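Local atomic coordinates of methyltransferase (Geobacter sulfurreducens PCA, PDB entry 3C3P), a protein that probably transfers a methyl group from S-adenosyl-L-methionine to an oxygen atom of its substrate. Residues Pro57-Ser71 / Ser82-His96. Sequence-based numbering, arbitrary orientation. Where two conformers were deposited one is given.
With EDO (1,2-ethanediol), chain I; EDO (1,2-ethanediol), chain J.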
ATOM      1  N   PRO A  57      -9.750  -7.715  -5.520  1.00 30.17           N
ATOM      2  CA  PRO A  57     -10.860  -7.196  -6.288  1.00 30.43           C
ATOM      3  C   PRO A  57     -11.464  -8.162  -7.278  1.00 31.91           C
ATOM      4  O   PRO A  57     -10.801  -9.067  -7.763  1.00 31.43           O
ATOM      5  CB  PRO A  57     -10.202  -6.081  -7.101  1.00 30.63           C
ATOM      6  CG  PRO A  57      -8.861  -6.697  -7.447  1.00 30.67           C
ATOM      7  CD  PRO A  57      -8.446  -7.336  -6.107  1.00 31.08           C
ATOM      8  N   GLN A  58     -12.748  -7.938  -7.527  1.00 32.20           N
ATOM      9  CA  GLN A  58     -13.519  -8.716  -8.479  0.50 32.03           C
ATOM     10  C   GLN A  58     -13.461  -7.991  -9.832  1.00 32.03           C
ATOM     11  O   GLN A  58     -13.531  -8.619 -10.895  1.00 31.90           O
ATOM     12  CB  GLN A  58     -14.950  -8.882  -7.957  0.50 32.85           C
ATOM     13  CG  GLN A  58     -14.981  -9.471  -6.541  0.50 33.01           C
ATOM     14  CD  GLN A  58     -16.302  -9.281  -5.835  0.50 34.38           C
ATOM     15  OE1 GLN A  58     -16.323  -8.961  -4.646  0.50 35.62           O
ATOM     16  NE2 GLN A  58     -17.404  -9.391  -6.568  0.50 34.73           N
ATOM     17  N   LEU A  59     -13.290  -6.670  -9.751  1.00 30.91           N
ATOM     18  CA  LEU A  59     -13.210  -5.772 -10.919  1.00 29.90           C
ATOM     19  C   LEU A  59     -12.236  -4.607 -10.770  1.00 29.32           C
ATOM     20  O   LEU A  59     -12.282  -3.800  -9.852  1.00 27.92           O
ATOM     21  CB  LEU A  59     -14.610  -5.217 -11.279  1.00 29.81           C
ATOM     22  CG  LEU A  59     -14.752  -4.273 -12.495  1.00 30.33           C
ATOM     23  CD1 LEU A  59     -14.268  -4.969 -13.790  1.00 30.49           C
ATOM     24  CD2 LEU A  59     -16.181  -3.732 -12.679  1.00 30.11           C
ATOM     25  N   VAL A  60     -11.332  -4.594 -11.720  1.00 29.34           N
ATOM     26  CA  VAL A  60     -10.313  -3.577 -11.860  1.00 28.91           C
ATOM     27  C   VAL A  60     -10.514  -2.933 -13.211  1.00 27.79           C
ATOM     28  O   VAL A  60     -10.558  -3.617 -14.235  1.00 30.01           O
ATOM     29  CB  VAL A  60      -8.862  -4.154 -11.813  1.00 28.01           C
ATOM     30  CG1 VAL A  60      -7.830  -3.021 -12.024  1.00 27.61           C
ATOM     31  CG2 VAL A  60      -8.604  -4.938 -10.508  1.00 28.52           C
ATOM     32  N   VAL A  61     -10.593  -1.612 -13.194  1.00 28.61           N
ATOM     33  CA  VAL A  61     -10.769  -0.803 -14.395  1.00 28.72           C
ATOM     34  C   VAL A  61      -9.564   0.147 -14.592  1.00 29.65           C
ATOM     35  O   VAL A  61      -9.132   0.875 -13.692  1.00 29.38           O
ATOM     36  CB  VAL A  61     -12.143  -0.079 -14.368  1.00 28.21           C
ATOM     37  CG1 VAL A  61     -12.334   0.821 -15.615  1.00 27.90           C
ATOM     38  CG2 VAL A  61     -13.275  -1.146 -14.241  1.00 26.99           C
ATOM     39  N   VAL A  62      -9.006   0.053 -15.799  1.00 29.31           N
ATOM     40  CA  VAL A  62      -7.833   0.804 -16.213  1.00 29.54           C
ATOM     41  C   VAL A  62      -8.141   1.646 -17.450  1.00 31.29           C
ATOM     42  O   VAL A  62      -8.031   1.158 -18.571  1.00 30.89           O
ATOM     43  CB  VAL A  62      -6.684  -0.170 -16.550  1.00 28.93           C
ATOM     44  CG1 VAL A  62      -5.409   0.584 -16.818  1.00 28.61           C
ATOM     45  CG2 VAL A  62      -6.503  -1.177 -15.404  1.00 28.75           C
ATOM     46  N   PRO A  63      -8.581   2.900 -17.251  1.00 31.80           N
ATOM     47  CA  PRO A  63      -8.884   3.770 -18.382  1.00 32.69           C
ATOM     48  C   PRO A  63      -7.645   4.471 -18.873  1.00 32.22           C
ATOM     49  O   PRO A  63      -7.234   5.462 -18.291  1.00 33.14           O
ATOM     50  CB  PRO A  63      -9.879   4.795 -17.808  1.00 33.06           C
ATOM     51  CG  PRO A  63      -9.960   4.544 -16.335  1.00 33.13           C
ATOM     52  CD  PRO A  63      -8.968   3.490 -15.959  1.00 33.25           C
ATOM     53  N   GLY A  64      -7.108   3.951 -19.972  1.00 31.54           N
ATOM     54  CA  GLY A  64      -5.875   4.435 -20.597  1.00 31.45           C
ATOM     55  C   GLY A  64      -4.723   3.604 -20.044  1.00 31.81           C
ATOM     56  O   GLY A  64      -4.501   3.545 -18.845  1.00 31.48           O
ATOM     57  N   ASP A  65      -3.987   2.938 -20.919  1.00 32.59           N
ATOM     58  CA  ASP A  65      -2.896   2.108 -20.439  1.00 31.93           C
ATOM     59  C   ASP A  65      -1.867   1.805 -21.523  1.00 32.11           C
ATOM     60  O   ASP A  65      -2.040   0.916 -22.377  1.00 30.92           O
ATOM     61  CB  ASP A  65      -3.484   0.819 -19.837  1.00 31.80           C
ATOM     62  CG  ASP A  65      -2.471   0.006 -19.065  1.00 31.65           C
ATOM     63  OD1 ASP A  65      -1.410   0.549 -18.697  1.00 31.71           O
ATOM     64  OD2 ASP A  65      -2.749  -1.182 -18.780  1.00 30.25           O
ATOM     65  N   GLY A  66      -0.798   2.596 -21.465  1.00 31.26           N
ATOM     66  CA  GLY A  66       0.333   2.472 -22.357  1.00 31.82           C
ATOM     67  C   GLY A  66       0.909   1.066 -22.295  1.00 31.18           C
ATOM     68  O   GLY A  66       1.389   0.595 -21.244  1.00 30.00           O
ATOM     69  N   LEU A  67       0.815   0.414 -23.454  1.00 31.46           N
ATOM     70  CA  LEU A  67       1.295  -0.947 -23.689  1.00 31.70           C
ATOM     71  C   LEU A  67       0.644  -1.987 -22.792  1.00 30.81           C
ATOM     72  O   LEU A  67       1.085  -3.132 -22.753  1.00 31.19           O
ATOM     73  CB  LEU A  67       2.820  -1.030 -23.526  1.00 31.61           C
ATOM     74  CG  LEU A  67       3.691  -0.161 -24.429  1.00 32.10           C
ATOM     75  CD1 LEU A  67       5.133  -0.436 -24.076  1.00 31.83           C
ATOM     76  CD2 LEU A  67       3.439  -0.412 -25.911  1.00 31.71           C
ATOM     77  N   GLY A  68      -0.435  -1.604 -22.131  1.00 29.78           N
ATOM     78  CA  GLY A  68      -1.125  -2.512 -21.216  1.00 30.72           C
ATOM     79  C   GLY A  68      -0.262  -2.813 -19.995  1.00 31.68           C
ATOM     80  O   GLY A  68      -0.428  -3.823 -19.314  1.00 31.33           O
ATOM     81  N   CYS A  69       0.646  -1.905 -19.696  1.00 32.82           N
ATOM     82  CA  CYS A  69       1.553  -2.122 -18.563  1.00 34.82           C
ATOM     83  C   CYS A  69       0.850  -2.279 -17.202  1.00 32.94           C
ATOM     84  O   CYS A  69       1.151  -3.190 -16.428  1.00 32.48           O
ATOM     85  CB  CYS A  69       2.590  -1.006 -18.477  1.00 37.19           C
ATOM     86  SG  CYS A  69       3.776  -1.269 -17.153  1.00 42.99           S
ATOM     87  N   ALA A  70      -0.079  -1.381 -16.911  1.00 31.65           N
ATOM     88  CA  ALA A  70      -0.814  -1.420 -15.636  1.00 30.83           C
ATOM     89  C   ALA A  70      -1.667  -2.674 -15.553  1.00 31.05           C
ATOM     90  O   ALA A  70      -1.716  -3.368 -14.535  1.00 31.61           O
ATOM     91  CB  ALA A  70      -1.702  -0.151 -15.471  1.00 29.61           C
ATOM     92  N   SER A  71      -2.307  -2.978 -16.669  1.00 30.26           N
ATOM     93  CA  SER A  71      -3.200  -4.150 -16.772  1.00 30.34           C
ATOM     94  C   SER A  71      -2.418  -5.442 -16.600  1.00 30.12           C
ATOM     95  O   SER A  71      -2.928  -6.437 -16.091  1.00 29.58           O
ATOM     96  CB  SER A  71      -3.930  -4.148 -18.113  1.00 31.12           C
ATOM     97  OG  SER A  71      -4.709  -2.972 -18.264  1.00 31.28           O
ATOM     98  N   SER A  82     -12.414 -13.074 -11.484  1.00 35.54           N
ATOM     99  CA  SER A  82     -12.325 -11.601 -11.542  1.00 33.97           C
ATOM    100  C   SER A  82     -11.927 -11.133 -12.923  1.00 32.92           C
ATOM    101  O   SER A  82     -11.534 -11.917 -13.803  1.00 32.67           O
ATOM    102  CB  SER A  82     -11.318 -11.075 -10.548  1.00 34.09           C
ATOM    103  OG  SER A  82     -11.610 -11.554  -9.259  1.00 34.82           O
ATOM    104  N   ARG A  83     -12.012  -9.820 -13.083  1.00 32.44           N
ATOM    105  CA  ARG A  83     -11.699  -9.151 -14.342  1.00 32.07           C
ATOM    106  C   ARG A  83     -11.002  -7.813 -14.247  1.00 31.36           C
ATOM    107  O   ARG A  83     -11.184  -7.050 -13.304  1.00 30.49           O
ATOM    108  CB  ARG A  83     -12.994  -8.869 -15.138  1.00 32.69           C
ATOM    109  CG  ARG A  83     -13.761 -10.090 -15.658  1.00 34.87           C
ATOM    110  CD  ARG A  83     -12.995 -10.837 -16.718  1.00 34.99           C
ATOM    111  NE  ARG A  83     -13.750 -11.982 -17.205  1.00 36.57           N
ATOM    112  CZ  ARG A  83     -13.731 -13.198 -16.663  1.00 36.78           C
ATOM    113  NH1 ARG A  83     -12.978 -13.462 -15.604  1.00 36.44           N
ATOM    114  NH2 ARG A  83     -14.455 -14.169 -17.203  1.00 37.10           N
ATOM    115  N   VAL A  84     -10.147  -7.609 -15.243  1.00 30.86           N
ATOM    116  CA  VAL A  84      -9.473  -6.340 -15.478  1.00 30.55           C
ATOM    117  C   VAL A  84     -10.065  -5.872 -16.809  1.00 30.71           C
ATOM    118  O   VAL A  84     -10.140  -6.631 -17.798  1.00 30.03           O
ATOM    119  CB  VAL A  84      -7.940  -6.383 -15.627  1.00 31.29           C
ATOM    120  CG1 VAL A  84      -7.439  -4.991 -15.979  1.00 30.71           C
ATOM    121  CG2 VAL A  84      -7.248  -6.898 -14.371  1.00 30.67           C
ATOM    122  N   VAL A  85     -10.564  -4.651 -16.793  1.00 30.51           N
ATOM    123  CA  VAL A  85     -11.140  -4.013 -17.966  1.00 30.71           C
ATOM    124  C   VAL A  85     -10.225  -2.851 -18.326  1.00 31.51           C
ATOM    125  O   VAL A  85     -10.080  -1.871 -17.586  1.00 30.27           O
ATOM    126  CB  VAL A  85     -12.564  -3.485 -17.730  1.00 30.41           C
ATOM    127  CG1 VAL A  85     -13.093  -2.825 -19.010  1.00 30.52           C
ATOM    128  CG2 VAL A  85     -13.501  -4.605 -17.264  1.00 30.20           C
HETATM  129  N   MSE A  86      -9.601  -2.999 -19.475  1.00 31.68           N
HETATM  130  CA  MSE A  86      -8.669  -2.023 -20.003  1.00 32.72           C
HETATM  131  C   MSE A  86      -9.218  -1.386 -21.265  1.00 32.54           C
HETATM  132  O   MSE A  86      -9.679  -2.073 -22.190  1.00 30.64           O
HETATM  133  CB  MSE A  86      -7.344  -2.746 -20.254  1.00 34.09           C
HETATM  134  CG  MSE A  86      -6.138  -1.976 -20.835  1.00 36.10           C
HETATM  135 SE   MSE A  86      -6.221  -1.338 -22.679  0.75 38.33          SE
HETATM  136  CE  MSE A  86      -4.290  -1.325 -23.033  1.00 36.58           C
ATOM    137  N   ILE A  87      -9.200  -0.055 -21.247  1.00 32.63           N
ATOM    138  CA  ILE A  87      -9.665   0.778 -22.362  1.00 32.65           C
ATOM    139  C   ILE A  87      -8.564   1.762 -22.775  1.00 32.07           C
ATOM    140  O   ILE A  87      -7.932   2.411 -21.950  1.00 30.23           O
ATOM    141  CB  ILE A  87     -10.972   1.582 -22.056  1.00 33.59           C
ATOM    142  CG1 ILE A  87     -12.091   0.711 -21.490  1.00 34.12           C
ATOM    143  CG2 ILE A  87     -11.485   2.320 -23.294  1.00 33.88           C
ATOM    144  CD1 ILE A  87     -12.024   0.559 -19.992  1.00 34.73           C
ATOM    145  N   ASP A  88      -8.318   1.831 -24.072  1.00 31.54           N
ATOM    146  CA  ASP A  88      -7.296   2.736 -24.596  1.00 31.27           C
ATOM    147  C   ASP A  88      -7.644   3.201 -26.022  1.00 32.23           C
ATOM    148  O   ASP A  88      -8.119   2.418 -26.860  1.00 31.70           O
ATOM    149  CB  ASP A  88      -5.907   2.077 -24.514  1.00 30.72           C
ATOM    150  CG  ASP A  88      -4.765   3.069 -24.744  1.00 30.52           C
ATOM    151  OD1 ASP A  88      -4.202   3.510 -23.712  1.00 31.50           O
ATOM    152  OD2 ASP A  88      -4.485   3.479 -25.903  1.00 28.84           O
ATOM    153  N   PRO A  89      -7.409   4.488 -26.306  1.00 32.69           N
ATOM    154  CA  PRO A  89      -7.783   4.917 -27.646  1.00 32.41           C
ATOM    155  C   PRO A  89      -6.866   4.396 -28.733  1.00 32.83           C
ATOM    156  O   PRO A  89      -7.264   4.317 -29.899  1.00 32.81           O
ATOM    157  CB  PRO A  89      -7.701   6.452 -27.554  1.00 32.56           C
ATOM    158  CG  PRO A  89      -6.862   6.744 -26.406  1.00 32.62           C
ATOM    159  CD  PRO A  89      -7.039   5.615 -25.439  1.00 32.34           C
ATOM    160  N   ASP A  90      -5.670   3.977 -28.357  1.00 32.57           N
ATOM    161  CA  ASP A  90      -4.718   3.500 -29.373  1.00 33.18           C
ATOM    162  C   ASP A  90      -4.786   1.983 -29.578  1.00 32.62           C
ATOM    163  O   ASP A  90      -4.675   1.193 -28.638  1.00 31.61           O
ATOM    164  CB  ASP A  90      -3.298   3.956 -29.023  1.00 33.89           C
ATOM    165  CG  ASP A  90      -2.316   3.730 -30.163  1.00 34.52           C
ATOM    166  OD1 ASP A  90      -2.748   3.330 -31.255  1.00 34.34           O
ATOM    167  OD2 ASP A  90      -1.110   3.968 -29.966  1.00 35.54           O
ATOM    168  N   ARG A  91      -4.962   1.601 -30.842  1.00 32.66           N
ATOM    169  CA  ARG A  91      -5.066   0.175 -31.230  1.00 32.59           C
ATOM    170  C   ARG A  91      -3.774  -0.613 -30.971  1.00 33.22           C
ATOM    171  O   ARG A  91      -3.815  -1.815 -30.716  1.00 32.71           O
ATOM    172  CB  ARG A  91      -5.485   0.012 -32.705  1.00 32.94           C
ATOM    173  CG  ARG A  91      -4.462   0.497 -33.731  1.00 32.82           C
ATOM    174  N   ASP A  92      -2.641   0.085 -30.989  1.00 34.58           N
ATOM    175  CA  ASP A  92      -1.311  -0.549 -30.783  1.00 34.93           C
ATOM    176  C   ASP A  92      -1.076  -0.917 -29.315  1.00 34.24           C
ATOM    177  O   ASP A  92      -0.322  -1.846 -28.983  1.00 34.08           O
ATOM    178  CB  ASP A  92      -0.184   0.359 -31.288  1.00 35.83           C
ATOM    179  CG  ASP A  92      -0.287   0.655 -32.777  1.00 37.26           C
ATOM    180  OD1 ASP A  92      -0.910  -0.132 -33.530  1.00 37.85           O
ATOM    181  OD2 ASP A  92       0.283   1.679 -33.207  1.00 38.32           O
ATOM    182  N   ASN A  93      -1.718  -0.148 -28.443  1.00 33.36           N
ATOM    183  CA  ASN A  93      -1.643  -0.371 -27.014  1.00 32.25           C
ATOM    184  C   ASN A  93      -2.459  -1.574 -26.687  1.00 31.57           C
ATOM    185  O   ASN A  93      -2.030  -2.481 -25.975  1.00 31.12           O
ATOM    186  CB  ASN A  93      -2.164   0.825 -26.193  1.00 31.75           C
ATOM    187  CG  ASN A  93      -1.147   1.929 -26.098  1.00 31.67           C
ATOM    188  OD1 ASN A  93       0.062   1.671 -26.163  1.00 30.38           O
ATOM    189  ND2 ASN A  93      -1.615   3.162 -25.914  1.00 31.34           N
ATOM    190  N   VAL A  94      -3.661  -1.570 -27.234  1.00 30.92           N
ATOM    191  CA  VAL A  94      -4.593  -2.668 -26.979  1.00 30.53           C
ATOM    192  C   VAL A  94      -3.997  -3.972 -27.529  1.00 29.59           C
ATOM    193  O   VAL A  94      -3.995  -4.986 -26.840  1.00 28.01           O
ATOM    194  CB  VAL A  94      -6.025  -2.361 -27.538  1.00 31.00           C
ATOM    195  CG1 VAL A  94      -6.952  -3.576 -27.391  1.00 30.72           C
ATOM    196  CG2 VAL A  94      -6.602  -1.121 -26.849  1.00 30.18           C
ATOM    197  N   GLU A  95      -3.431  -3.918 -28.735  1.00 29.68           N
ATOM    198  CA  GLU A  95      -2.828  -5.122 -29.378  1.00 29.74           C
ATOM    199  C   GLU A  95      -1.597  -5.625 -28.639  1.00 29.71           C
ATOM    200  O   GLU A  95      -1.378  -6.829 -28.503  1.00 27.73           O
ATOM    201  CB  GLU A  95      -2.469  -4.858 -30.850  1.00 30.20           C
ATOM    202  CG  GLU A  95      -1.740  -6.037 -31.574  1.00 30.53           C
ATOM    203  CD  GLU A  95      -2.571  -7.315 -31.702  1.00 30.37           C
ATOM    204  OE1 GLU A  95      -3.740  -7.323 -31.270  1.00 29.34           O
ATOM    205  OE2 GLU A  95      -2.047  -8.315 -32.251  1.00 29.62           O
ATOM    206  N   HIS A  96      -0.807  -4.689 -28.127  1.00 30.37           N
ATOM    207  CA  HIS A  96       0.401  -5.058 -27.400  1.00 30.93           C
ATOM    208  C   HIS A  96       0.008  -5.834 -26.154  1.00 29.89           C
ATOM    209  O   HIS A  96       0.600  -6.875 -25.823  1.00 28.79           O
ATOM    210  CB  HIS A  96       1.239  -3.836 -27.008  1.00 33.00           C
ATOM    211  CG  HIS A  96       2.527  -4.204 -26.351  1.00 34.17           C
ATOM    212  ND1 HIS A  96       2.666  -4.285 -24.985  1.00 35.44           N
ATOM    213  CD2 HIS A  96       3.715  -4.591 -26.873  1.00 35.39           C
ATOM    214  CE1 HIS A  96       3.894  -4.670 -24.687  1.00 35.42           C
ATOM    215  NE2 HIS A  96       4.554  -4.859 -25.813  1.00 35.91           N
TER
HETATM  216  C1  EDO I 215      -3.669   6.930 -22.000  1.00 64.24           C
HETATM  217  O1  EDO I 215      -4.991   7.475 -21.941  1.00 64.39           O
HETATM  218  C2  EDO I 215      -3.352   6.614 -23.457  1.00 64.23           C
HETATM  219  O2  EDO I 215      -2.434   5.520 -23.549  1.00 63.71           O
HETATM  220  C1  EDO J 216      -0.075   5.798 -34.224  1.00 88.77           C
HETATM  221  O1  EDO J 216      -0.951   6.365 -35.203  1.00 88.82           O
HETATM  222  C2  EDO J 216      -0.809   4.702 -33.460  1.00 88.77           C
HETATM  223  O2  EDO J 216       0.004   4.258 -32.369  1.00 88.63           O
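V60 and V62 pair with V84 and M86 in parallel strands, 59-63 and 83-88, whose axes run 12° apart. Backbone bonds alternate along the pair, from R83 N to Q58 O up to G64 N to I87 O. V62 N meets V85 O at 2.8 Å.

Apolar contacts lie on both faces. On one, L59 CD1 reaches V85 CG2 at 3.6 Å. On the other, V62 CG2 touches V84 CG1. The selenomethionine M86 crosses D65 at about a right angle, CE against D65 CB. A bend at chi2 (-68°) followed by an extended chi3 sets CE 3.8 Å from G68 CA.

Polar side chains tie the turn after strand 59-63 to D88 and helix 91-104. D88 OD1 takes D65 N at 2.9 Å through its anti lone pair and accepts an ethanediol hydroxyl. D88 OD2 accepts D90 N, closing an Asx turn, and N93 ND2, from above the carboxylate plane. A leucine in place of D88 would probably leave D65 N without this acceptor and the N93 amide freer to turn. N93 OD1 accepts L67 N at 3.1 Å, from above its carbonyl plane. H96 ND1 donates to L67 O at 3.0 Å, at the ring edge, while L67 CD2 lies over one face. D65 OD2 accepts both N and OG of S71, and OD1 accepts A70 N, tying the turn to helix 69-75.

The glycine-rich turn 64-68 and an acidic residue ending the next strand are characteristic of the S-adenosylmethionine site in Rossmann-like methyltransferases. The ethanediol at D88, probably from the crystallisation liquor, is consistent with such a pocket. The contact closes a right-handed beta-alpha-beta unit through helix 69-75. Strand 127-133 flanks 59-63, strand 110-114 flanks 83-88, and helix 117-121 packs against V61 and I87.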